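Local coordinates for protein type III Pentaketide Synthase (Neurospora crassa, PDB 3EUO) that probably acts as an acyltransferase of the chalcone/stilbene synthase family, building pentaketides as a fungal type III polyketide synthase, at residues 12-25 / 43-57. Sequence-based numbering, arbitrary orientation.
Sequences YPPYSLGPDAIDIL and NRYTGIDQRSSIGNP
Leu17 and Arg51 pair through both backbone N-H groups, Leu17 N to Arg51 O and Arg51 N to Leu17 O each at 2.8 Å; with Tyr15 and Ser53 they zip strands 15-17 and 51-53 into a two-stranded antiparallel sheet, separate from the nine-stranded mixed sheet of this thiolase-like fold. The tight part is the face bearing these four residues. Leu17 CD1 rests on Ser53 CB at 3.5 Å, while CD2 meets Pro57 CD, whose ring also packs on Ala21 of helix 20-29. Tyr15, its CG beside the backbone N (chi1 -58°), lays the rim of one ring face over the Gly55-Asn56 peptide. Cut back to an alanine, Tyr15 would probably leave that peptide without its aromatic cover and Asn56 freer to shift. Arg51 bends at chi3 (-58°), its NE and NH2 reaching waters held by Leu17 O and Gly18 O, its NH1 bound to Phe201 O. Buried Ser52 OG bonds His327 and a water shared with Pro13 O and Tyr15 O; a second water leads to the looser, exposed Ser16, whose CB meets Gln50 OE1 at 3.6 Å. Beyond, Asn43 ND2 bonds Pro19 O weakly and Ile22 CD1 abuts Asn43 CG. Arg44 NH2 bridges Asp23 OD2 on its syn side at 2.9 Å, Pro19 CB sitting over the centre of one guanidinium face. Four backbone bonds and apolar packing thus hold the core, whereas the ion pair lies at the margin, probably screened by solvent.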
ATOM      1  N   TYR A  12      21.511   1.669   7.819  1.00 15.92           N
ATOM      2  CA  TYR A  12      21.309   0.648   8.827  1.00 15.80           C
ATOM      3  C   TYR A  12      21.273   1.317  10.199  1.00 15.88           C
ATOM      4  O   TYR A  12      21.874   2.383  10.383  1.00 15.97           O
ATOM      5  CB  TYR A  12      22.429  -0.402   8.757  1.00 15.78           C
ATOM      6  CG  TYR A  12      22.288  -1.379   7.605  1.00 15.90           C
ATOM      7  CD1 TYR A  12      21.382  -2.439   7.669  1.00 14.92           C
ATOM      8  CD2 TYR A  12      23.070  -1.249   6.446  1.00 15.86           C
ATOM      9  CE1 TYR A  12      21.251  -3.353   6.606  1.00 16.34           C
ATOM     10  CE2 TYR A  12      22.948  -2.153   5.385  1.00 15.76           C
ATOM     11  CZ  TYR A  12      22.036  -3.199   5.468  1.00 16.10           C
ATOM     12  OH  TYR A  12      21.906  -4.095   4.417  1.00 16.32           O
ATOM     13  N   PRO A  13      20.554   0.716  11.161  1.00 16.19           N
ATOM     14  CA  PRO A  13      20.542   1.218  12.534  1.00 16.68           C
ATOM     15  C   PRO A  13      21.888   1.006  13.245  1.00 17.42           C
ATOM     16  O   PRO A  13      22.787   0.377  12.670  1.00 17.22           O
ATOM     17  CB  PRO A  13      19.422   0.409  13.194  1.00 16.43           C
ATOM     18  CG  PRO A  13      19.324  -0.836  12.375  1.00 16.66           C
ATOM     19  CD  PRO A  13      19.684  -0.464  10.993  1.00 16.30           C
ATOM     20  N   PRO A  14      22.032   1.541  14.475  1.00 18.00           N
ATOM     21  CA  PRO A  14      23.310   1.549  15.206  1.00 18.85           C
ATOM     22  C   PRO A  14      23.866   0.186  15.617  1.00 19.09           C
ATOM     23  O   PRO A  14      25.084   0.051  15.763  1.00 19.56           O
ATOM     24  CB  PRO A  14      22.981   2.343  16.477  1.00 18.77           C
ATOM     25  CG  PRO A  14      21.747   3.114  16.157  1.00 19.06           C
ATOM     26  CD  PRO A  14      20.975   2.217  15.247  1.00 18.57           C
ATOM     27  N   TYR A  15      22.995  -0.802  15.822  1.00 18.98           N
ATOM     28  CA  TYR A  15      23.397  -2.051  16.477  1.00 19.29           C
ATOM     29  C   TYR A  15      23.596  -3.207  15.501  1.00 19.00           C
ATOM     30  O   TYR A  15      22.917  -3.301  14.475  1.00 18.56           O
ATOM     31  CB  TYR A  15      22.406  -2.436  17.584  1.00 19.91           C
ATOM     32  CG  TYR A  15      22.250  -1.383  18.657  1.00 21.00           C
ATOM     33  CD1 TYR A  15      23.020  -1.427  19.824  1.00 21.78           C
ATOM     34  CD2 TYR A  15      21.340  -0.333  18.507  1.00 21.87           C
ATOM     35  CE1 TYR A  15      22.879  -0.456  20.812  1.00 21.97           C
ATOM     36  CE2 TYR A  15      21.195   0.646  19.492  1.00 22.58           C
ATOM     37  CZ  TYR A  15      21.966   0.573  20.641  1.00 21.87           C
ATOM     38  OH  TYR A  15      21.823   1.541  21.616  1.00 23.09           O
ATOM     39  N   SER A  16      24.543  -4.079  15.839  1.00 18.57           N
ATOM     40  CA  SER A  16      24.830  -5.268  15.045  1.00 18.66           C
ATOM     41  C   SER A  16      24.867  -6.456  15.985  1.00 18.54           C
ATOM     42  O   SER A  16      25.707  -6.516  16.891  1.00 19.13           O
ATOM     43  CB  SER A  16      26.163  -5.124  14.306  1.00 19.11           C
ATOM     44  OG  SER A  16      26.056  -4.213  13.220  1.00 20.47           O
ATOM     45  N   LEU A  17      23.941  -7.386  15.778  1.00 17.61           N
ATOM     46  CA  LEU A  17      23.730  -8.497  16.696  1.00 16.92           C
ATOM     47  C   LEU A  17      24.266  -9.810  16.163  1.00 16.61           C
ATOM     48  O   LEU A  17      23.893 -10.250  15.073  1.00 15.08           O
ATOM     49  CB  LEU A  17      22.245  -8.658  17.004  1.00 17.18           C
ATOM     50  CG  LEU A  17      21.467  -7.417  17.457  1.00 17.51           C
ATOM     51  CD1 LEU A  17      19.981  -7.755  17.580  1.00 18.71           C
ATOM     52  CD2 LEU A  17      22.012  -6.859  18.768  1.00 18.92           C
ATOM     53  N   GLY A  18      25.120 -10.438  16.965  1.00 16.16           N
ATOM     54  CA  GLY A  18      25.616 -11.777  16.681  1.00 16.96           C
ATOM     55  C   GLY A  18      24.544 -12.795  17.025  1.00 17.37           C
ATOM     56  O   GLY A  18      23.500 -12.432  17.577  1.00 17.56           O
ATOM     57  N   PRO A  19      24.786 -14.074  16.695  1.00 17.87           N
ATOM     58  CA  PRO A  19      23.803 -15.125  16.956  1.00 18.06           C
ATOM     59  C   PRO A  19      23.452 -15.291  18.430  1.00 18.25           C
ATOM     60  O   PRO A  19      22.398 -15.853  18.731  1.00 18.55           O
ATOM     61  CB  PRO A  19      24.485 -16.398  16.430  1.00 18.34           C
ATOM     62  CG  PRO A  19      25.927 -16.063  16.344  1.00 18.14           C
ATOM     63  CD  PRO A  19      25.990 -14.604  16.030  1.00 18.00           C
ATOM     64  N   ASP A  20      24.311 -14.797  19.328  1.00 18.16           N
ATOM     65  CA  ASP A  20      24.063 -14.901  20.772  1.00 18.65           C
ATOM     66  C   ASP A  20      22.929 -14.003  21.282  1.00 18.02           C
ATOM     67  O   ASP A  20      22.413 -14.232  22.372  1.00 17.93           O
ATOM     68  CB  ASP A  20      25.346 -14.681  21.593  1.00 19.51           C
ATOM     69  CG  ASP A  20      25.865 -13.245  21.532  1.00 21.97           C
ATOM     70  OD1 ASP A  20      25.790 -12.607  20.457  1.00 25.87           O
ATOM     71  OD2 ASP A  20      26.375 -12.759  22.567  1.00 26.74           O
ATOM     72  N   ALA A  21      22.539 -12.998  20.497  1.00 16.83           N
ATOM     73  CA  ALA A  21      21.465 -12.079  20.888  1.00 16.05           C
ATOM     74  C   ALA A  21      20.153 -12.817  21.179  1.00 15.77           C
ATOM     75  O   ALA A  21      19.538 -12.622  22.233  1.00 15.39           O
ATOM     76  CB  ALA A  21      21.245 -11.013  19.812  1.00 15.81           C
ATOM     77  N   ILE A  22      19.723 -13.668  20.250  1.00 15.38           N
ATOM     78  CA  ILE A  22      18.480 -14.404  20.467  1.00 15.22           C
ATOM     79  C   ILE A  22      18.649 -15.505  21.521  1.00 15.25           C
ATOM     80  O   ILE A  22      17.679 -15.856  22.190  1.00 15.21           O
ATOM     81  CB  ILE A  22      17.813 -14.939  19.167  1.00 15.24           C
ATOM     82  CG1 ILE A  22      18.667 -16.013  18.494  1.00 15.51           C
ATOM     83  CG2 ILE A  22      17.470 -13.785  18.201  1.00 15.40           C
ATOM     84  CD1 ILE A  22      17.885 -16.817  17.451  1.00 15.45           C
ATOM     85  N   ASP A  23      19.872 -16.024  21.678  1.00 15.15           N
ATOM     86  CA  ASP A  23      20.200 -16.925  22.799  1.00 15.81           C
ATOM     87  C   ASP A  23      19.893 -16.226  24.126  1.00 15.78           C
ATOM     88  O   ASP A  23      19.214 -16.788  24.992  1.00 16.07           O
ATOM     89  CB  ASP A  23      21.673 -17.348  22.773  1.00 15.90           C
ATOM     90  CG  ASP A  23      21.989 -18.350  21.668  1.00 17.70           C
ATOM     91  OD1 ASP A  23      21.054 -18.822  20.988  1.00 20.78           O
ATOM     92  OD2 ASP A  23      23.185 -18.666  21.483  1.00 18.71           O
ATOM     93  N   ILE A  24      20.382 -14.994  24.262  1.00 15.42           N
ATOM     94  CA  ILE A  24      20.168 -14.197  25.470  1.00 15.67           C
ATOM     95  C   ILE A  24      18.682 -13.997  25.768  1.00 15.42           C
ATOM     96  O   ILE A  24      18.221 -14.239  26.894  1.00 15.49           O
ATOM     97  CB  ILE A  24      20.875 -12.805  25.384  1.00 16.22           C
ATOM     98  CG1 ILE A  24      22.396 -12.950  25.200  1.00 16.63           C
ATOM     99  CG2 ILE A  24      20.531 -11.946  26.590  1.00 16.09           C
ATOM    100  CD1 ILE A  24      23.093 -13.757  26.270  1.00 21.10           C
ATOM    101  N   LEU A  25      17.929 -13.570  24.760  1.00 14.64           N
ATOM    102  CA  LEU A  25      16.520 -13.264  24.954  1.00 15.03           C
ATOM    103  C   LEU A  25      15.693 -14.512  25.154  1.00 14.75           C
ATOM    104  O   LEU A  25      14.738 -14.506  25.920  1.00 15.02           O
ATOM    105  CB  LEU A  25      15.969 -12.456  23.774  1.00 15.07           C
ATOM    106  CG  LEU A  25      16.397 -10.992  23.779  1.00 16.27           C
ATOM    107  CD1 LEU A  25      16.128 -10.378  22.395  1.00 17.05           C
ATOM    108  CD2 LEU A  25      15.681 -10.207  24.896  1.00 16.91           C
ATOM    109  N   ASN A  43      19.718 -21.102  13.974  1.00 14.57           N
ATOM    110  CA  ASN A  43      20.308 -19.772  14.068  1.00 14.82           C
ATOM    111  C   ASN A  43      21.794 -19.741  13.734  1.00 15.00           C
ATOM    112  O   ASN A  43      22.308 -18.728  13.260  1.00 15.56           O
ATOM    113  CB  ASN A  43      20.091 -19.211  15.474  1.00 14.82           C
ATOM    114  CG  ASN A  43      20.568 -17.778  15.616  1.00 14.96           C
ATOM    115  OD1 ASN A  43      20.333 -16.944  14.750  1.00 14.69           O
ATOM    116  ND2 ASN A  43      21.230 -17.486  16.729  1.00 14.31           N
ATOM    117  N   ARG A  44      22.483 -20.851  13.981  1.00 15.27           N
ATOM    118  CA  ARG A  44      23.910 -20.910  13.711  1.00 15.83           C
ATOM    119  C   ARG A  44      24.269 -21.602  12.390  1.00 15.99           C
ATOM    120  O   ARG A  44      25.445 -21.716  12.045  1.00 16.60           O
ATOM    121  CB  ARG A  44      24.648 -21.504  14.921  1.00 16.12           C
ATOM    122  CG  ARG A  44      24.714 -20.493  16.061  1.00 16.29           C
ATOM    123  CD  ARG A  44      25.003 -21.092  17.405  1.00 18.30           C
ATOM    124  NE  ARG A  44      24.822 -20.075  18.440  1.00 17.50           N
ATOM    125  CZ  ARG A  44      25.770 -19.248  18.868  1.00 16.83           C
ATOM    126  NH1 ARG A  44      27.004 -19.308  18.369  1.00 16.75           N
ATOM    127  NH2 ARG A  44      25.489 -18.360  19.810  1.00 16.72           N
ATOM    128  N   TYR A  45      23.248 -22.042  11.656  1.00 16.24           N
ATOM    129  CA  TYR A  45      23.427 -22.718  10.370  1.00 16.70           C
ATOM    130  C   TYR A  45      23.193 -21.767   9.193  1.00 16.15           C
ATOM    131  O   TYR A  45      23.310 -22.172   8.031  1.00 16.89           O
ATOM    132  CB  TYR A  45      22.441 -23.894  10.208  1.00 17.51           C
ATOM    133  CG  TYR A  45      22.393 -24.938  11.295  1.00 18.72           C
ATOM    134  CD1 TYR A  45      23.515 -25.251  12.061  1.00 19.24           C
ATOM    135  CD2 TYR A  45      21.217 -25.661  11.516  1.00 19.96           C
ATOM    136  CE1 TYR A  45      23.460 -26.239  13.051  1.00 19.61           C
ATOM    137  CE2 TYR A  45      21.146 -26.638  12.504  1.00 19.98           C
ATOM    138  CZ  TYR A  45      22.271 -26.926  13.265  1.00 20.07           C
ATOM    139  OH  TYR A  45      22.208 -27.905  14.233  1.00 20.15           O
ATOM    140  N   THR A  46      22.840 -20.516   9.484  1.00 15.72           N
ATOM    141  CA  THR A  46      22.383 -19.585   8.440  1.00 14.75           C
ATOM    142  C   THR A  46      23.499 -18.984   7.593  1.00 14.82           C
ATOM    143  O   THR A  46      23.268 -18.621   6.434  1.00 14.81           O
ATOM    144  CB  THR A  46      21.626 -18.386   9.026  1.00 14.90           C
ATOM    145  OG1 THR A  46      22.500 -17.674   9.912  1.00 14.51           O
ATOM    146  CG2 THR A  46      20.356 -18.825   9.757  1.00 13.24           C
ATOM    147  N   GLY A  47      24.686 -18.845   8.178  1.00 14.59           N
ATOM    148  CA  GLY A  47      25.789 -18.128   7.531  1.00 14.93           C
ATOM    149  C   GLY A  47      25.740 -16.619   7.754  1.00 15.19           C
ATOM    150  O   GLY A  47      26.531 -15.867   7.157  1.00 15.74           O
ATOM    151  N   ILE A  48      24.817 -16.171   8.606  1.00 14.42           N
ATOM    152  CA  ILE A  48      24.719 -14.751   8.959  1.00 14.15           C
ATOM    153  C   ILE A  48      25.606 -14.482  10.154  1.00 14.74           C
ATOM    154  O   ILE A  48      25.394 -15.030  11.239  1.00 15.20           O
ATOM    155  CB  ILE A  48      23.270 -14.312   9.292  1.00 13.92           C
ATOM    156  CG1 ILE A  48      22.329 -14.596   8.115  1.00 13.89           C
ATOM    157  CG2 ILE A  48      23.238 -12.823   9.659  1.00 13.73           C
ATOM    158  CD1 ILE A  48      20.832 -14.393   8.426  1.00 13.61           C
ATOM    159  N   ASP A  49      26.605 -13.635   9.947  1.00 15.17           N
ATOM    160  CA  ASP A  49      27.521 -13.254  11.006  1.00 16.16           C
ATOM    161  C   ASP A  49      26.870 -12.274  11.995  1.00 15.95           C
ATOM    162  O   ASP A  49      27.004 -12.421  13.215  1.00 16.13           O
ATOM    163  CB  ASP A  49      28.781 -12.633  10.384  1.00 16.29           C
ATOM    164  CG  ASP A  49      29.906 -12.465  11.382  1.00 18.34           C
ATOM    165  OD1 ASP A  49      30.198 -13.430  12.128  1.00 21.58           O
ATOM    166  OD2 ASP A  49      30.511 -11.369  11.404  1.00 19.65           O
ATOM    167  N   GLN A  50      26.184 -11.269  11.459  1.00 16.23           N
ATOM    168  CA  GLN A  50      25.566 -10.215  12.259  1.00 16.44           C
ATOM    169  C   GLN A  50      24.292  -9.716  11.606  1.00 15.84           C
ATOM    170  O   GLN A  50      24.215  -9.640  10.383  1.00 15.10           O
ATOM    171  CB  GLN A  50      26.520  -9.034  12.427  1.00 17.32           C
ATOM    172  CG  GLN A  50      27.684  -9.302  13.366  1.00 20.58           C
ATOM    173  CD  GLN A  50      28.364  -8.036  13.810  1.00 25.65           C
ATOM    174  OE1 GLN A  50      28.755  -7.199  12.988  1.00 27.72           O
ATOM    175  NE2 GLN A  50      28.516  -7.880  15.121  1.00 27.39           N
ATOM    176  N   ARG A  51      23.303  -9.384  12.433  1.00 15.34           N
ATOM    177  CA  ARG A  51      22.060  -8.777  11.957  1.00 14.85           C
ATOM    178  C   ARG A  51      21.961  -7.344  12.471  1.00 14.67           C
ATOM    179  O   ARG A  51      22.224  -7.069  13.640  1.00 14.75           O
ATOM    180  CB  ARG A  51      20.835  -9.568  12.414  1.00 14.75           C
ATOM    181  CG  ARG A  51      20.691 -10.967  11.828  1.00 14.48           C
ATOM    182  CD  ARG A  51      19.481 -11.702  12.434  1.00 15.23           C
ATOM    183  NE  ARG A  51      19.573 -11.799  13.891  1.00 14.86           N
ATOM    184  CZ  ARG A  51      18.852 -11.085  14.755  1.00 16.50           C
ATOM    185  NH1 ARG A  51      17.944 -10.203  14.328  1.00 16.17           N
ATOM    186  NH2 ARG A  51      19.040 -11.248  16.061  1.00 15.55           N
ATOM    187  N   SER A  52      21.582  -6.432  11.588  1.00 14.86           N
ATOM    188  CA  SER A  52      21.418  -5.031  11.945  1.00 15.13           C
ATOM    189  C   SER A  52      20.120  -4.846  12.723  1.00 15.07           C
ATOM    190  O   SER A  52      19.100  -5.425  12.361  1.00 15.31           O
ATOM    191  CB  SER A  52      21.407  -4.180  10.681  1.00 15.60           C
ATOM    192  OG  SER A  52      22.714  -4.133  10.111  1.00 17.86           O
ATOM    193  N   SER A  53      20.172  -4.046  13.787  1.00 14.85           N
ATOM    194  CA  SER A  53      19.010  -3.838  14.660  1.00 14.51           C
ATOM    195  C   SER A  53      18.935  -2.434  15.244  1.00 14.47           C
ATOM    196  O   SER A  53      19.962  -1.806  15.538  1.00 13.94           O
ATOM    197  CB  SER A  53      19.011  -4.863  15.794  1.00 14.57           C
ATOM    198  OG  SER A  53      17.895  -4.702  16.651  1.00 15.32           O
ATOM    199  N   ILE A  54      17.706  -1.955  15.422  1.00 14.64           N
ATOM    200  CA  ILE A  54      17.453  -0.686  16.108  1.00 14.69           C
ATOM    201  C   ILE A  54      17.878  -0.721  17.579  1.00 15.05           C
ATOM    202  O   ILE A  54      18.037   0.327  18.207  1.00 14.77           O
ATOM    203  CB  ILE A  54      15.969  -0.252  16.018  1.00 15.01           C
ATOM    204  CG1 ILE A  54      15.039  -1.307  16.635  1.00 15.13           C
ATOM    205  CG2 ILE A  54      15.587   0.071  14.584  1.00 13.55           C
ATOM    206  CD1 ILE A  54      14.695  -1.056  18.101  1.00 17.55           C
ATOM    207  N   GLY A  55      18.051  -1.921  18.124  1.00 15.83           N
ATOM    208  CA  GLY A  55      18.428  -2.061  19.533  1.00 16.76           C
ATOM    209  C   GLY A  55      19.318  -3.251  19.836  1.00 17.46           C
ATOM    210  O   GLY A  55      19.600  -4.085  18.972  1.00 17.37           O
ATOM    211  N   ASN A  56      19.779  -3.317  21.080  1.00 18.31           N
ATOM    212  CA  ASN A  56      20.470  -4.496  21.564  1.00 18.68           C
ATOM    213  C   ASN A  56      19.517  -5.306  22.451  1.00 18.74           C
ATOM    214  O   ASN A  56      18.409  -4.849  22.734  1.00 18.63           O
ATOM    215  CB  ASN A  56      21.774  -4.106  22.282  1.00 19.28           C
ATOM    216  CG  ASN A  56      21.543  -3.286  23.534  1.00 19.77           C
ATOM    217  OD1 ASN A  56      20.505  -3.395  24.190  1.00 20.00           O
ATOM    218  ND2 ASN A  56      22.526  -2.459  23.881  1.00 21.28           N
ATOM    219  N   PRO A  57      19.926  -6.514  22.880  1.00 18.91           N
ATOM    220  CA  PRO A  57      19.028  -7.332  23.707  1.00 19.35           C
ATOM    221  C   PRO A  57      18.516  -6.700  25.021  1.00 19.50           C
ATOM    222  O   PRO A  57      17.665  -7.290  25.678  1.00 19.89           O
ATOM    223  CB  PRO A  57      19.866  -8.583  23.992  1.00 19.42           C
ATOM    224  CG  PRO A  57      20.816  -8.660  22.838  1.00 19.30           C
ATOM    225  CD  PRO A  57      21.189  -7.224  22.603  1.00 18.95           C
TER
HETATM  226  O   HOH W   1      23.431  -1.995  11.952  1.00 24.59           O
HETATM  227  O   HOH W   2      24.909  -5.697  11.321  1.00 21.65           O
HETATM  228  O   HOH W   3      22.376 -12.486  14.607  1.00 21.66           O
HETATM  229  O   HOH W   4      20.762 -13.274  17.341  1.00 15.27           O
HETATM  230  O   HOH W   5      21.948 -19.683  18.583  1.00 16.72           O